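Local coordinates for 6b protein (Agrobacterium vitis, PDB 3AQ2) that disturbs plant cell proliferation, probably as a toxin with links to the plant miRNA machinery, and has an ADP-ribosylation fold, at residues 109-114 and 145-150. Residues are numbered along the deposited sequence; the frame is centred on the assembly and turned at random.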
ATOM      1  N   ASN A 109      -0.756   9.416  12.153  1.00 10.47           N
ATOM      2  CA  ASN A 109      -1.231   8.364  13.038  1.00 10.32           C
ATOM      3  C   ASN A 109      -2.632   8.664  13.569  1.00 10.96           C
ATOM      4  O   ASN A 109      -3.457   7.759  13.672  1.00 11.48           O
ATOM      5  CB  ASN A 109      -0.281   8.134  14.204  1.00 10.71           C
ATOM      6  CG  ASN A 109      -0.688   6.936  15.030  1.00 11.87           C
ATOM      7  OD1 ASN A 109      -0.563   5.777  14.591  1.00 13.59           O
ATOM      8  ND2 ASN A 109      -1.208   7.199  16.204  1.00 12.69           N
ATOM      9  N   ALA A 110      -2.909   9.932  13.872  1.00 11.06           N
ATOM     10  CA  ALA A 110      -4.254  10.319  14.322  1.00 11.55           C
ATOM     11  C   ALA A 110      -5.324  10.019  13.262  1.00 11.95           C
ATOM     12  O   ALA A 110      -6.412   9.512  13.583  1.00 12.21           O
ATOM     13  CB  ALA A 110      -4.295  11.793  14.726  1.00 12.40           C
ATOM     14  N   ILE A 111      -5.011  10.327  12.008  1.00 11.58           N
ATOM     15  CA  ILE A 111      -5.952  10.063  10.922  1.00 11.84           C
ATOM     16  C   ILE A 111      -6.122   8.554  10.692  1.00 12.08           C
ATOM     17  O   ILE A 111      -7.251   8.066  10.487  1.00 12.62           O
ATOM     18  CB  ILE A 111      -5.529  10.792   9.640  1.00 11.11           C
ATOM     19  CG1 ILE A 111      -5.553  12.310   9.882  1.00 12.40           C
ATOM     20  CG2 ILE A 111      -6.457  10.432   8.464  1.00 12.81           C
ATOM     21  CD1 ILE A 111      -5.101  13.132   8.676  1.00 15.19           C
ATOM     22  N   LEU A 112      -5.006   7.827  10.749  1.00 12.03           N
ATOM     23  CA  LEU A 112      -5.035   6.371  10.588  1.00 11.91           C
ATOM     24  C   LEU A 112      -5.864   5.664  11.662  1.00 12.57           C
ATOM     25  O   LEU A 112      -6.598   4.705  11.367  1.00 12.88           O
ATOM     26  CB  LEU A 112      -3.616   5.804  10.561  1.00 11.72           C
ATOM     27  CG  LEU A 112      -2.827   6.099   9.282  1.00 11.02           C
ATOM     28  CD1 LEU A 112      -1.352   5.835   9.516  1.00 11.85           C
ATOM     29  CD2 LEU A 112      -3.383   5.286   8.070  1.00 12.35           C
ATOM     30  N   GLN A 113      -5.761   6.143  12.902  1.00 12.97           N
ATOM     31  CA  GLN A 113      -6.555   5.583  13.993  1.00 14.31           C
ATOM     32  C   GLN A 113      -8.042   5.751  13.754  1.00 14.97           C
ATOM     33  O   GLN A 113      -8.824   4.864  14.093  1.00 15.94           O
ATOM     34  CB  GLN A 113      -6.197   6.219  15.328  1.00 14.38           C
ATOM     35  CG  GLN A 113      -4.906   5.706  15.908  1.00 15.29           C
ATOM     36  CD  GLN A 113      -4.700   6.167  17.336  1.00 19.08           C
ATOM     37  OE1 GLN A 113      -5.666   6.467  18.048  1.00 21.68           O
ATOM     38  NE2 GLN A 113      -3.447   6.207  17.773  1.00 17.90           N
ATOM     39  N   GLN A 114      -8.428   6.889  13.186  1.00 15.20           N
ATOM     40  CA  GLN A 114      -9.836   7.141  12.904  1.00 16.84           C
ATOM     41  C   GLN A 114     -10.321   6.327  11.696  1.00 16.30           C
ATOM     42  O   GLN A 114     -11.515   6.033  11.587  1.00 17.57           O
ATOM     43  CB  GLN A 114     -10.089   8.641  12.704  1.00 17.51           C
ATOM     44  CG  GLN A 114     -11.551   9.105  12.977  1.00 20.58           C
ATOM     45  CD  GLN A 114     -12.086   8.743  14.373  1.00 23.13           C
ATOM     46  OE1 GLN A 114     -11.325   8.417  15.292  1.00 25.26           O
ATOM     47  NE2 GLN A 114     -13.414   8.796  14.527  1.00 25.08           N
ATOM     48  N   ARG A 145     -12.572   3.069  -3.108  1.00 11.60           N
ATOM     49  CA  ARG A 145     -12.399   4.364  -2.443  1.00 11.58           C
ATOM     50  C   ARG A 145     -13.423   4.506  -1.327  1.00 11.95           C
ATOM     51  O   ARG A 145     -14.611   4.298  -1.559  1.00 12.90           O
ATOM     52  CB  ARG A 145     -12.572   5.506  -3.439  1.00 12.40           C
ATOM     53  CG  ARG A 145     -12.237   6.854  -2.821  1.00 13.92           C
ATOM     54  CD  ARG A 145     -11.440   7.647  -3.789  1.00 17.55           C
ATOM     55  NE  ARG A 145     -11.372   9.052  -3.424  1.00 16.87           N
ATOM     56  CZ  ARG A 145     -10.679   9.937  -4.122  1.00 15.75           C
ATOM     57  NH1 ARG A 145      -9.973   9.527  -5.173  1.00 14.72           N
ATOM     58  NH2 ARG A 145     -10.676  11.204  -3.765  1.00 13.46           N
ATOM     59  N   ILE A 146     -12.955   4.872  -0.133  1.00 11.77           N
ATOM     60  CA  ILE A 146     -13.809   4.976   1.057  1.00 12.42           C
ATOM     61  C   ILE A 146     -14.036   6.405   1.558  1.00 12.80           C
ATOM     62  O   ILE A 146     -15.029   6.678   2.239  1.00 14.07           O
ATOM     63  CB  ILE A 146     -13.277   4.092   2.222  1.00 11.35           C
ATOM     64  CG1 ILE A 146     -11.870   4.547   2.663  1.00 11.71           C
ATOM     65  CG2 ILE A 146     -13.288   2.628   1.811  1.00 12.52           C
ATOM     66  CD1 ILE A 146     -11.370   3.908   3.994  1.00 12.02           C
ATOM     67  N   ARG A 147     -13.133   7.315   1.211  1.00 12.71           N
ATOM     68  CA  ARG A 147     -13.186   8.675   1.732  1.00 13.24           C
ATOM     69  C   ARG A 147     -12.260   9.568   0.929  1.00 13.32           C
ATOM     70  O   ARG A 147     -11.360   9.079   0.257  1.00 12.60           O
ATOM     71  CB  ARG A 147     -12.745   8.685   3.205  1.00 13.18           C
ATOM     72  CG  ARG A 147     -13.161   9.932   3.972  1.00 15.52           C
ATOM     73  CD  ARG A 147     -12.716   9.840   5.416  1.00 15.58           C
ATOM     74  NE  ARG A 147     -11.278  10.043   5.625  1.00 13.50           N
ATOM     75  CZ  ARG A 147     -10.445   9.144   6.150  1.00 13.55           C
ATOM     76  NH1 ARG A 147     -10.867   7.926   6.490  1.00 15.48           N
ATOM     77  NH2 ARG A 147      -9.174   9.455   6.321  1.00 13.02           N
ATOM     78  N   THR A 148     -12.493  10.875   1.017  1.00 13.88           N
ATOM     79  CA  THR A 148     -11.572  11.880   0.487  1.00 14.01           C
ATOM     80  C   THR A 148     -11.299  12.925   1.575  1.00 14.22           C
ATOM     81  O   THR A 148     -12.242  13.480   2.140  1.00 14.49           O
ATOM     82  CB  THR A 148     -12.170  12.547  -0.759  1.00 15.37           C
ATOM     83  OG1 THR A 148     -12.458  11.535  -1.733  1.00 14.63           O
ATOM     84  CG2 THR A 148     -11.217  13.581  -1.365  1.00 15.42           C
ATOM     85  N   ASP A 149     -10.020  13.154   1.875  1.00 13.40           N
ATOM     86  CA  ASP A 149      -9.602  14.219   2.788  1.00 14.25           C
ATOM     87  C   ASP A 149      -8.994  15.367   1.994  1.00 14.89           C
ATOM     88  O   ASP A 149      -8.311  15.141   0.989  1.00 15.42           O
ATOM     89  CB  ASP A 149      -8.566  13.714   3.798  1.00 13.89           C
ATOM     90  CG  ASP A 149      -9.121  12.676   4.762  1.00 14.72           C
ATOM     91  OD1 ASP A 149     -10.359  12.609   4.962  1.00 16.77           O
ATOM     92  OD2 ASP A 149      -8.301  11.941   5.340  1.00 14.88           O
ATOM     93  N   VAL A 150      -9.215  16.597   2.461  1.00 14.94           N
ATOM     94  CA  VAL A 150      -8.694  17.777   1.785  1.00 16.07           C
ATOM     95  C   VAL A 150      -7.664  18.442   2.696  1.00 16.25           C
ATOM     96  O   VAL A 150      -7.988  18.817   3.819  1.00 17.32           O
ATOM     97  CB  VAL A 150      -9.835  18.761   1.433  1.00 16.62           C
ATOM     98  CG1 VAL A 150      -9.286  20.081   0.866  1.00 17.76           C
ATOM     99  CG2 VAL A 150     -10.829  18.106   0.477  1.00 18.39           C
TER
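Ile-111 of helix 105-115 touches the strand 143-151 with one methyl group. Its CG2 lies 3.6 Å from NH2 of Arg-147 and 3.9 Å from OD2 of Asp-149. The methyl therefore sits against the joint of an ion pair. It comes to the guanidinium obliquely. The side chains of Ile-111 and Asp-149 run past each other in opposite directions. In Ile-111, CG2 stands anti to the backbone N, with CG1 beside that N (chi1 -63°). This turns the short branch, and not the CD1 end, to the charged pair.

Arg-147 and Asp-149 are two residues apart on the strand, and both point toward the helix. Arg-147 grips the carboxylate side-on. Arg-147 NE gives a nearly straight hydrogen bond to Asp-149 OD1 (2.8 Å). Arg-147 NH2 gives a second one, equally straight, to Asp-149 OD2. Both oxygens lie close to the guanidinium plane and are met on their syn sides, though the nitrogens sit somewhat out of the carboxylate plane. The Arg-147 chain is extended up to a bend at chi3 (74°), beyond which NE and NH2 meet Asp-149. Arg-147 NH1 makes a hydrogen bond with OG of Ser-115, the last residue of the helix, whose OG also pairs with Ile-111 O. The ring of Trp-158 makes a cation-pi contact with Arg-147. Ile-146 and Arg-147 form a classic beta bulge opposite Trp-158, on the neighbouring strand 154-161.

The contact is small, 89 Å² in all. It is surface packing of a helix on an edge strand of the three-stranded antiparallel sheet in the ADP-ribosylation fold. Between the two segments it is apolar against polar. The paired bonds hold the guanidinium and carboxylate in fixed relation, and their opposite charges probably offset each other locally, which would ease the packing of a methyl group against them.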